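Local coordinates for uncharacterized protein (Bacteroides vulgatus, PDB 4FMR) that is of unknown function but probably binds DNA, pairing a bacterial HU/IHF-like DNA-binding domain with a domain of immunoglobulin-like fold, at residues Val172-Ala177 and Tyr211-Thr216; Ala84-Val89 and Asn100-Ser105; Val5-Leu10 and Gln26-Arg31. One frame throughout, in Å; residues are numbered along the deposited sequence.

Contact 1. Residues Val172-Ala177 and Tyr211-Thr216; sequences VTLASA and YMLTVT
Tyr211 gives up more surface to this contact than any other residue, and its ring lies across the end of the partner strand. With CG anti to its own carbonyl carbon (chi1 -68°), the ring leans back along the backbone of Ala175 and Ser176: CD2 comes within 3.5 Å of Ser176 N and within 3.8 Å of Leu174 CB, while CE2 approaches Ser176 CB. A tyrosine suits the place because its long flat side chain covers backbone and methylene groups while its hydroxyl reaches polar partners. One water donates to Tyr211 OH and also bonds Ser176 OG, and the hydroxyl is further hydrogen-bonded to Glu207 O. An alanine here would probably lose the cover over Leu174 and Ser176 together with the hydroxyl's bonds, and so is likely to loosen the end of the strand pair.

The two strands run antiparallel at 161°, neighbours in a sheet of the DUF4469 domain, whose fold is immunoglobulin-like. Four backbone bonds, each in the carbonyl plane, tie Thr173 to Thr214 and Ala175 to the selenomethionine Met212; the shortest is Met212 N to Ala175 O at 2.8 Å.

Leu174 and Val172, next in buried surface, share the face of Tyr211. Leu174 runs side by side with Leu213, Leu174 CD2 against Leu213 CD1 at 3.8 Å, whereas Val172 crosses Leu213 obliquely, Val172 CG1 to Leu213 CD2 at 4.0 Å. Branched aliphatic groups fit this buried side, which strand 132-138 reaches through Ile133, touching Leu213 and Val215. On the other face, Thr173 holds OG1 in the crowded position between backbone N and carbonyl carbon (chi1 57°), where it meets Thr214 CB at 3.5 Å and a water that also binds Thr216 OG1.

Contact 2. Residues Ala84-Val89 and Asn100-Ser105; sequences AQFRGV and NSIYVS
Arg87 reaches across to the neighbouring strand and lays its end on the ring of Tyr103. Its CB starts beside Ser101 OG, 3.5 Å away. CG, anti to the carbonyl carbon, slides over Tyr103 CE1 at 3.5 Å, and CD lies near Ser101 OG, with Tyr103 CD1 rather further off. A bend at chi3 (-145°), followed by a chi4 of -88°, brings the guanidinium flat onto the ring. NE gives its hydrogen to a water that also bonds Ser101 OG, CZ sits 3.4 Å from Tyr103 CD1, NH1 faces CE1 and CZ of Tyr103, and NH2 ends 3.4 Å from Tyr103 CG. The planes of guanidinium and ring are only 9° apart, a stacked cation-pi pair that suits arginine's flat, delocalised charge.

The opposite face of Tyr103 receives Gln85 CB in a CH-pi contact, 3.7 Å from the ring centroid, so the ring is clamped between two side chains of one strand. Asn100 ND2 donates to Arg87 O along a lone pair and to Val89 O from above the carbonyl plane, while its OD1 accepts from Asp96 N. Ser105 OG bonds Asp145 of the second subunit. This is cross-strand packing on an antiparallel beta hairpin, consistent with the beta arm of HU/IHF-like DNA-binding domains.

Contact 3. Residues Val5-Leu10 and Gln26-Arg31; sequences VLKAWL and QLETTR
Trp9 and Glu28 have the most surface buried by this pairing, and their torsions bring them together. Trp9 places CG anti to its carbonyl carbon (chi1 -61°), whereas Glu28 holds CG anti to the backbone N and stays extended to the carboxylate (chi1 -172°). Glu28 OE2 thereby reaches Trp9 CZ2 at 3.3 Å, with the carboxylate and indole planes nearly perpendicular at 86°. The other oxygen, OE1, rests 3.5 Å from Lys7 CD, beside a lysine that is extended beyond CG and carries its ammonium group onward.

Gln26 likewise puts CG anti to the backbone N and runs out straight. Its OE1 approaches Trp9 CD1 at 3.5 Å, and its NE2 donates to Gly134 O of strand 132-138. Glutamine suits this buried position, since it is long enough to bring OE1 to the pyrrole-ring carbon, its amide plane oblique to the indole, and still offer an amide hydrogen. Leu27, on the other face, swings CD1 against Leu6 CD2 at 3.8 Å; both it and Ala8 also pack on Phe86 of the second subunit.

The backbones form one antiparallel hydrogen-bonded pair, Trp9 with Gln26, through two bonds of 2.9 Å, Trp9 N to Gln26 O and Gln26 N to Trp9 O. Glu28 N adds a straight bond to Lys7 O, approaching from above the carbonyl plane, and a water links Lys7 N with Glu28 O where the chains diverge.

Lys7 NZ and Glu28 OE1 remain 4.7 Å apart, so their attraction is probably long-range; it may still favour the ionised carboxylate beside an indole that also meets Arg127 in a cation-pi contact.

Along the chain contact 3 comes first, then contact 2, then contact 1, and each lies in a different sheet. Contacts 2 and 3 both belong to the DNA-binding domain, yet their centres are 32 Å apart, on opposite sides of the chain's centre. Both touch the second subunit, which ties this part of the protein to dimer formation. Contact 1 belongs to the immunoglobulin-like DUF4469 domain; its nearest atoms are about 7 Å from contact 3 but about 17 Å from contact 2. Strand 231-240, beside 209-217 in the sheet of contact 1, also touches residues of contact 3, so the two domains pack together there.

Contact 1. Residues Val172-Ala177 and Tyr211-Thr216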
loop_
_atom_site.group_PDB
_atom_site.type_symbol
_atom_site.label_atom_id
_atom_site.label_comp_id
_atom_site.label_asym_id
_atom_site.label_seq_id
_atom_site.Cartn_x
_atom_site.Cartn_y
_atom_site.Cartn_z
ATOM N N VAL B 172 -1.368 23.965 -14.640
ATOM C CA VAL B 172 -1.797 22.716 -14.026
ATOM C C VAL B 172 -3.024 23.000 -13.164
ATOM O O VAL B 172 -3.031 23.962 -12.398
ATOM C CB VAL B 172 -0.673 22.001 -13.226
ATOM C CG1 VAL B 172 -1.095 20.577 -12.860
ATOM C CG2 VAL B 172 0.632 21.980 -14.020
ATOM N N THR B 173 -4.072 22.167 -13.340
ATOM C CA THR B 173 -5.333 22.212 -12.611
ATOM C C THR B 173 -5.657 20.856 -11.990
ATOM O O THR B 173 -5.234 19.802 -12.483
ATOM C CB THR B 173 -6.509 22.651 -13.519
ATOM O OG1 THR B 173 -6.603 21.763 -14.622
ATOM C CG2 THR B 173 -6.405 24.102 -14.005
ATOM N N LEU B 174 -6.441 20.902 -10.919
ATOM C CA LEU B 174 -6.984 19.739 -10.216
ATOM C C LEU B 174 -8.468 19.902 -10.109
ATOM O O LEU B 174 -8.928 20.911 -9.579
ATOM C CB LEU B 174 -6.373 19.579 -8.824
ATOM C CG LEU B 174 -4.860 19.414 -8.782
ATOM C CD1 LEU B 174 -4.321 20.011 -7.514
ATOM C CD2 LEU B 174 -4.468 17.962 -8.936
ATOM N N ALA B 175 -9.221 18.951 -10.650
ATOM C CA ALA B 175 -10.675 18.997 -10.582
ATOM C C ALA B 175 -11.144 17.906 -9.635
ATOM O O ALA B 175 -10.837 16.733 -9.847
ATOM C CB ALA B 175 -11.293 18.839 -11.974
ATOM N N SER B 176 -11.837 18.303 -8.564
ATOM C CA SER B 176 -12.367 17.404 -7.531
ATOM C C SER B 176 -13.415 16.410 -8.093
ATOM O O SER B 176 -14.399 16.846 -8.669
ATOM C CB SER B 176 -13.005 18.236 -6.419
ATOM O OG SER B 176 -13.636 17.383 -5.479
ATOM N N ALA B 177 -13.222 15.095 -7.907
ATOM C CA ALA B 177 -14.215 14.101 -8.322
ATOM C C ALA B 177 -15.517 14.258 -7.510
ATOM O O ALA B 177 -16.601 14.026 -8.049
ATOM C CB ALA B 177 -13.665 12.683 -8.157
ATOM N N TYR B 211 -8.955 13.394 -7.699
ATOM C CA TYR B 211 -8.970 14.573 -8.557
ATOM C C TYR B 211 -8.545 14.191 -9.952
ATOM O O TYR B 211 -7.799 13.219 -10.124
ATOM C CB TYR B 211 -8.026 15.694 -8.040
ATOM C CG TYR B 211 -8.425 16.359 -6.742
ATOM C CD1 TYR B 211 -8.263 15.704 -5.517
ATOM C CD2 TYR B 211 -8.889 17.669 -6.720
ATOM C CE1 TYR B 211 -8.649 16.300 -4.320
ATOM C CE2 TYR B 211 -9.251 18.288 -5.523
ATOM C CZ TYR B 211 -9.128 17.597 -4.328
ATOM O OH TYR B 211 -9.473 18.197 -3.154
HETATM N N MSE B 212 -8.986 14.972 -10.946
HETATM C CA MSE B 212 -8.500 14.857 -12.303
HETATM C C MSE B 212 -7.435 15.943 -12.455
HETATM O O MSE B 212 -7.743 17.124 -12.268
HETATM C CB MSE B 212 -9.622 14.956 -13.351
HETATM C CG MSE B 212 -9.127 14.694 -14.794
HETATM SE SE MSE B 212 -8.339 12.895 -15.008
HETATM C CE MSE B 212 -9.792 11.752 -14.421
ATOM N N LEU B 213 -6.167 15.531 -12.639
ATOM C CA LEU B 213 -5.046 16.434 -12.843
ATOM C C LEU B 213 -4.909 16.699 -14.359
ATOM O O LEU B 213 -4.837 15.761 -15.150
ATOM C CB LEU B 213 -3.726 15.890 -12.232
ATOM C CG LEU B 213 -2.515 16.859 -12.277
ATOM C CD1 LEU B 213 -1.587 16.654 -11.082
ATOM C CD2 LEU B 213 -1.711 16.709 -13.571
ATOM N N THR B 214 -4.850 17.975 -14.746
ATOM C CA THR B 214 -4.734 18.355 -16.153
ATOM C C THR B 214 -3.576 19.319 -16.349
ATOM O O THR B 214 -3.379 20.232 -15.552
ATOM C CB THR B 214 -6.071 18.954 -16.636
ATOM O OG1 THR B 214 -7.092 17.965 -16.432
ATOM C CG2 THR B 214 -6.050 19.394 -18.118
ATOM N N VAL B 215 -2.783 19.058 -17.411
ATOM C CA VAL B 215 -1.667 19.862 -17.903
ATOM C C VAL B 215 -2.159 20.527 -19.179
ATOM O O VAL B 215 -2.451 19.822 -20.139
ATOM C CB VAL B 215 -0.350 19.048 -18.130
ATOM C CG1 VAL B 215 0.705 19.894 -18.859
ATOM C CG2 VAL B 215 0.216 18.496 -16.817
ATOM N N THR B 216 -2.303 21.863 -19.174
ATOM C CA THR B 216 -2.738 22.644 -20.342
ATOM C C THR B 216 -1.542 23.488 -20.809
ATOM O O THR B 216 -0.918 24.189 -19.997
ATOM C CB THR B 216 -3.974 23.485 -20.021
ATOM O OG1 THR B 216 -4.998 22.628 -19.540
ATOM C CG2 THR B 216 -4.480 24.279 -21.220
HETATM O O HOH W 1 -5.002 22.739 -16.798
HETATM O O HOH W 2 -12.425 17.764 -3.148
#

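Contact 2. Residues Ala84-Val89 and Asn100-Ser105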
loop_
_atom_site.group_PDB
_atom_site.type_symbol
_atom_site.label_atom_id
_atom_site.label_comp_id
_atom_site.label_asym_id
_atom_site.label_seq_id
_atom_site.Cartn_x
_atom_site.Cartn_y
_atom_site.Cartn_z
ATOM N N ALA B 84 0.249 -0.111 11.224
ATOM C CA ALA B 84 0.865 1.203 11.461
ATOM C C ALA B 84 2.385 1.116 11.231
ATOM O O ALA B 84 3.033 0.109 11.586
ATOM C CB ALA B 84 0.585 1.673 12.896
ATOM N N GLN B 85 2.950 2.190 10.651
ATOM C CA GLN B 85 4.394 2.324 10.420
ATOM C C GLN B 85 4.834 3.714 10.869
ATOM O O GLN B 85 3.996 4.621 10.948
ATOM C CB GLN B 85 4.749 2.097 8.935
ATOM C CG GLN B 85 4.274 0.796 8.323
ATOM C CD GLN B 85 5.342 -0.251 8.341
ATOM O OE1 GLN B 85 5.458 -1.025 9.272
ATOM N NE2 GLN B 85 6.137 -0.308 7.295
ATOM N N PHE B 86 6.140 3.896 11.074
ATOM C CA PHE B 86 6.742 5.166 11.512
ATOM C C PHE B 86 7.696 5.753 10.475
ATOM O O PHE B 86 8.369 5.019 9.751
ATOM C CB PHE B 86 7.511 4.960 12.837
ATOM C CG PHE B 86 6.646 4.372 13.929
ATOM C CD1 PHE B 86 5.556 5.080 14.438
ATOM C CD2 PHE B 86 6.888 3.088 14.422
ATOM C CE1 PHE B 86 4.751 4.534 15.442
ATOM C CE2 PHE B 86 6.090 2.553 15.439
ATOM C CZ PHE B 86 5.026 3.280 15.939
ATOM N N ARG B 87 7.731 7.089 10.394
ATOM C CA ARG B 87 8.683 7.780 9.515
ATOM C C ARG B 87 9.636 8.591 10.361
ATOM O O ARG B 87 9.272 9.041 11.449
ATOM C CB ARG B 87 8.007 8.687 8.479
ATOM C CG ARG B 87 7.137 8.006 7.445
ATOM C CD ARG B 87 6.788 8.967 6.315
ATOM N NE ARG B 87 5.438 8.760 5.773
ATOM C CZ ARG B 87 5.135 7.910 4.795
ATOM N NH1 ARG B 87 6.073 7.143 4.255
ATOM N NH2 ARG B 87 3.883 7.791 4.378
ATOM N N GLY B 88 10.847 8.772 9.854
ATOM C CA GLY B 88 11.863 9.581 10.498
ATOM C C GLY B 88 12.680 8.874 11.543
ATOM O O GLY B 88 12.279 7.848 12.097
ATOM N N VAL B 89 13.831 9.471 11.816
ATOM C CA VAL B 89 14.858 9.070 12.780
ATOM C C VAL B 89 14.392 9.367 14.219
ATOM O O VAL B 89 13.717 10.381 14.459
ATOM C CB VAL B 89 16.171 9.867 12.439
ATOM C CG1 VAL B 89 17.269 9.664 13.478
ATOM C CG2 VAL B 89 16.685 9.521 11.047
ATOM N N ASN B 100 8.849 13.125 13.239
ATOM C CA ASN B 100 8.285 11.780 13.128
ATOM C C ASN B 100 6.815 11.821 12.844
ATOM O O ASN B 100 6.109 12.723 13.302
ATOM C CB ASN B 100 8.534 10.976 14.408
ATOM C CG ASN B 100 9.978 10.848 14.805
ATOM O OD1 ASN B 100 10.376 11.312 15.882
ATOM N ND2 ASN B 100 10.783 10.195 13.960
ATOM N N SER B 101 6.353 10.818 12.095
ATOM C CA SER B 101 4.956 10.655 11.732
ATOM C C SER B 101 4.570 9.176 11.657
ATOM O O SER B 101 5.415 8.278 11.557
ATOM C CB SER B 101 4.650 11.352 10.405
ATOM O OG SER B 101 5.400 10.842 9.315
ATOM N N ILE B 102 3.263 8.952 11.754
ATOM C CA ILE B 102 2.592 7.678 11.641
ATOM C C ILE B 102 1.869 7.646 10.303
ATOM O O ILE B 102 1.334 8.660 9.857
ATOM C CB ILE B 102 1.599 7.455 12.825
ATOM C CG1 ILE B 102 2.235 7.704 14.212
ATOM C CG2 ILE B 102 0.877 6.082 12.738
ATOM C CD1 ILE B 102 1.172 7.866 15.376
ATOM N N TYR B 103 1.856 6.476 9.669
ATOM C CA TYR B 103 1.073 6.184 8.486
ATOM C C TYR B 103 0.683 4.730 8.599
ATOM O O TYR B 103 1.193 4.003 9.465
ATOM C CB TYR B 103 1.790 6.521 7.156
ATOM C CG TYR B 103 2.950 5.608 6.816
ATOM C CD1 TYR B 103 4.219 5.827 7.354
ATOM C CD2 TYR B 103 2.787 4.538 5.937
ATOM C CE1 TYR B 103 5.300 5.004 7.018
ATOM C CE2 TYR B 103 3.854 3.699 5.611
ATOM C CZ TYR B 103 5.112 3.951 6.134
ATOM O OH TYR B 103 6.151 3.123 5.801
ATOM N N VAL B 104 -0.248 4.315 7.758
ATOM C CA VAL B 104 -0.669 2.925 7.713
ATOM C C VAL B 104 -0.222 2.392 6.369
ATOM O O VAL B 104 -0.556 2.952 5.322
ATOM C CB VAL B 104 -2.202 2.754 7.967
ATOM C CG1 VAL B 104 -2.666 1.310 7.748
ATOM C CG2 VAL B 104 -2.582 3.228 9.354
ATOM N N SER B 105 0.555 1.345 6.411
ATOM C CA SER B 105 1.008 0.640 5.215
ATOM C C SER B 105 -0.050 -0.385 4.818
ATOM O O SER B 105 -0.473 -1.180 5.664
ATOM C CB SER B 105 2.344 -0.041 5.473
ATOM O OG SER B 105 2.839 -0.465 4.218
HETATM O O HOH W 3 6.845 0.387 4.910
HETATM O O HOH W 4 8.491 3.595 7.367
HETATM O O HOH W 5 3.573 10.121 7.392
#

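Contact 3. Residues Val5-Leu10 and Gln26-Arg31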
loop_
_atom_site.group_PDB
_atom_site.type_symbol
_atom_site.label_atom_id
_atom_site.label_comp_id
_atom_site.label_asym_id
_atom_site.label_seq_id
_atom_site.Cartn_x
_atom_site.Cartn_y
_atom_site.Cartn_z
ATOM N N VAL B 5 -11.252 -7.480 -17.357
ATOM C CA VAL B 5 -10.300 -7.008 -18.359
ATOM C C VAL B 5 -9.716 -5.657 -17.919
ATOM O O VAL B 5 -10.453 -4.726 -17.581
ATOM C CB VAL B 5 -10.895 -6.923 -19.814
ATOM C CG1 VAL B 5 -9.810 -6.603 -20.839
ATOM C CG2 VAL B 5 -11.590 -8.220 -20.213
ATOM N N LEU B 6 -8.386 -5.570 -17.920
ATOM C CA LEU B 6 -7.656 -4.320 -17.710
ATOM C C LEU B 6 -7.059 -3.879 -19.062
ATOM O O LEU B 6 -6.518 -4.717 -19.794
ATOM C CB LEU B 6 -6.558 -4.420 -16.626
ATOM C CG LEU B 6 -6.980 -4.604 -15.168
ATOM C CD1 LEU B 6 -5.772 -4.805 -14.294
ATOM C CD2 LEU B 6 -7.766 -3.428 -14.664
ATOM N N LYS B 7 -7.209 -2.590 -19.413
ATOM C CA LYS B 7 -6.663 -2.025 -20.656
ATOM C C LYS B 7 -5.373 -1.277 -20.329
ATOM O O LYS B 7 -5.362 -0.475 -19.391
ATOM C CB LYS B 7 -7.679 -1.108 -21.350
ATOM C CG LYS B 7 -8.910 -1.834 -21.877
ATOM C CD LYS B 7 -9.964 -0.840 -22.296
ATOM C CE LYS B 7 -11.195 -1.499 -22.848
ATOM N NZ LYS B 7 -12.124 -0.492 -23.412
ATOM N N ALA B 8 -4.277 -1.561 -21.055
ATOM C CA ALA B 8 -3.001 -0.918 -20.747
ATOM C C ALA B 8 -2.246 -0.428 -21.990
ATOM O O ALA B 8 -2.186 -1.119 -23.014
ATOM C CB ALA B 8 -2.116 -1.878 -19.973
ATOM N N TRP B 9 -1.653 0.774 -21.866
ATOM C CA TRP B 9 -0.802 1.424 -22.865
ATOM C C TRP B 9 0.651 1.063 -22.654
ATOM O O TRP B 9 1.046 0.710 -21.536
ATOM C CB TRP B 9 -0.919 2.959 -22.803
ATOM C CG TRP B 9 -2.269 3.538 -23.071
ATOM C CD1 TRP B 9 -3.056 4.219 -22.188
ATOM C CD2 TRP B 9 -2.932 3.609 -24.340
ATOM N NE1 TRP B 9 -4.191 4.675 -22.821
ATOM C CE2 TRP B 9 -4.150 4.297 -24.138
ATOM C CE3 TRP B 9 -2.623 3.139 -25.630
ATOM C CZ2 TRP B 9 -5.065 4.521 -25.177
ATOM C CZ3 TRP B 9 -3.535 3.352 -26.655
ATOM C CH2 TRP B 9 -4.742 4.030 -26.424
ATOM N N LEU B 10 1.467 1.236 -23.705
ATOM C CA LEU B 10 2.907 1.029 -23.636
ATOM C C LEU B 10 3.564 2.408 -23.647
ATOM O O LEU B 10 3.581 3.082 -24.681
ATOM C CB LEU B 10 3.411 0.121 -24.777
ATOM C CG LEU B 10 2.938 -1.339 -24.754
ATOM C CD1 LEU B 10 3.078 -1.981 -26.120
ATOM C CD2 LEU B 10 3.695 -2.146 -23.731
ATOM N N GLN B 26 0.891 1.018 -18.644
ATOM C CA GLN B 26 0.172 2.105 -17.998
ATOM C C GLN B 26 -1.304 1.842 -18.094
ATOM O O GLN B 26 -1.824 1.813 -19.202
ATOM C CB GLN B 26 0.525 3.470 -18.635
ATOM C CG GLN B 26 -0.252 4.653 -18.030
ATOM C CD GLN B 26 -0.366 5.863 -18.927
ATOM O OE1 GLN B 26 -0.829 5.804 -20.069
ATOM N NE2 GLN B 26 -0.091 7.015 -18.372
ATOM N N LEU B 27 -1.988 1.689 -16.939
ATOM C CA LEU B 27 -3.430 1.452 -16.908
ATOM C C LEU B 27 -4.185 2.623 -17.504
ATOM O O LEU B 27 -3.862 3.773 -17.232
ATOM C CB LEU B 27 -3.937 1.186 -15.464
ATOM C CG LEU B 27 -5.473 0.958 -15.251
ATOM C CD1 LEU B 27 -5.949 -0.347 -15.873
ATOM C CD2 LEU B 27 -5.847 1.009 -13.767
ATOM N N GLU B 28 -5.167 2.306 -18.348
ATOM C CA GLU B 28 -6.128 3.242 -18.901
ATOM C C GLU B 28 -7.275 3.217 -17.901
ATOM O O GLU B 28 -8.050 2.246 -17.874
ATOM C CB GLU B 28 -6.522 2.839 -20.333
ATOM C CG GLU B 28 -7.381 3.862 -21.056
ATOM C CD GLU B 28 -7.941 3.423 -22.396
ATOM O OE1 GLU B 28 -8.550 2.330 -22.465
ATOM O OE2 GLU B 28 -7.826 4.206 -23.366
ATOM N N THR B 29 -7.299 4.208 -16.985
ATOM C CA THR B 29 -8.276 4.275 -15.892
ATOM C C THR B 29 -9.695 4.513 -16.448
ATOM O O THR B 29 -9.904 5.373 -17.307
ATOM C CB THR B 29 -7.878 5.327 -14.855
ATOM O OG1 THR B 29 -6.463 5.273 -14.677
ATOM C CG2 THR B 29 -8.563 5.098 -13.493
ATOM N N THR B 30 -10.651 3.703 -15.961
ATOM C CA THR B 30 -12.055 3.718 -16.369
ATOM C C THR B 30 -12.741 4.966 -15.801
ATOM O O THR B 30 -13.318 5.748 -16.563
ATOM C CB THR B 30 -12.749 2.408 -15.903
ATOM O OG1 THR B 30 -12.036 1.291 -16.428
ATOM C CG2 THR B 30 -14.226 2.324 -16.321
ATOM N N ARG B 31 -12.679 5.132 -14.459
ATOM C CA ARG B 31 -13.288 6.204 -13.661
ATOM C C ARG B 31 -12.910 6.007 -12.200
ATOM O O ARG B 31 -12.210 5.050 -11.874
ATOM C CB ARG B 31 -14.836 6.220 -13.835
ATOM C CG ARG B 31 -15.570 4.978 -13.294
ATOM C CD ARG B 31 -17.045 4.933 -13.658
ATOM N NE ARG B 31 -17.246 4.604 -15.075
ATOM C CZ ARG B 31 -17.664 3.426 -15.533
ATOM N NH1 ARG B 31 -17.973 2.448 -14.690
ATOM N NH2 ARG B 31 -17.809 3.228 -16.837
HETATM O O HOH W 6 -8.717 -0.722 -17.852
#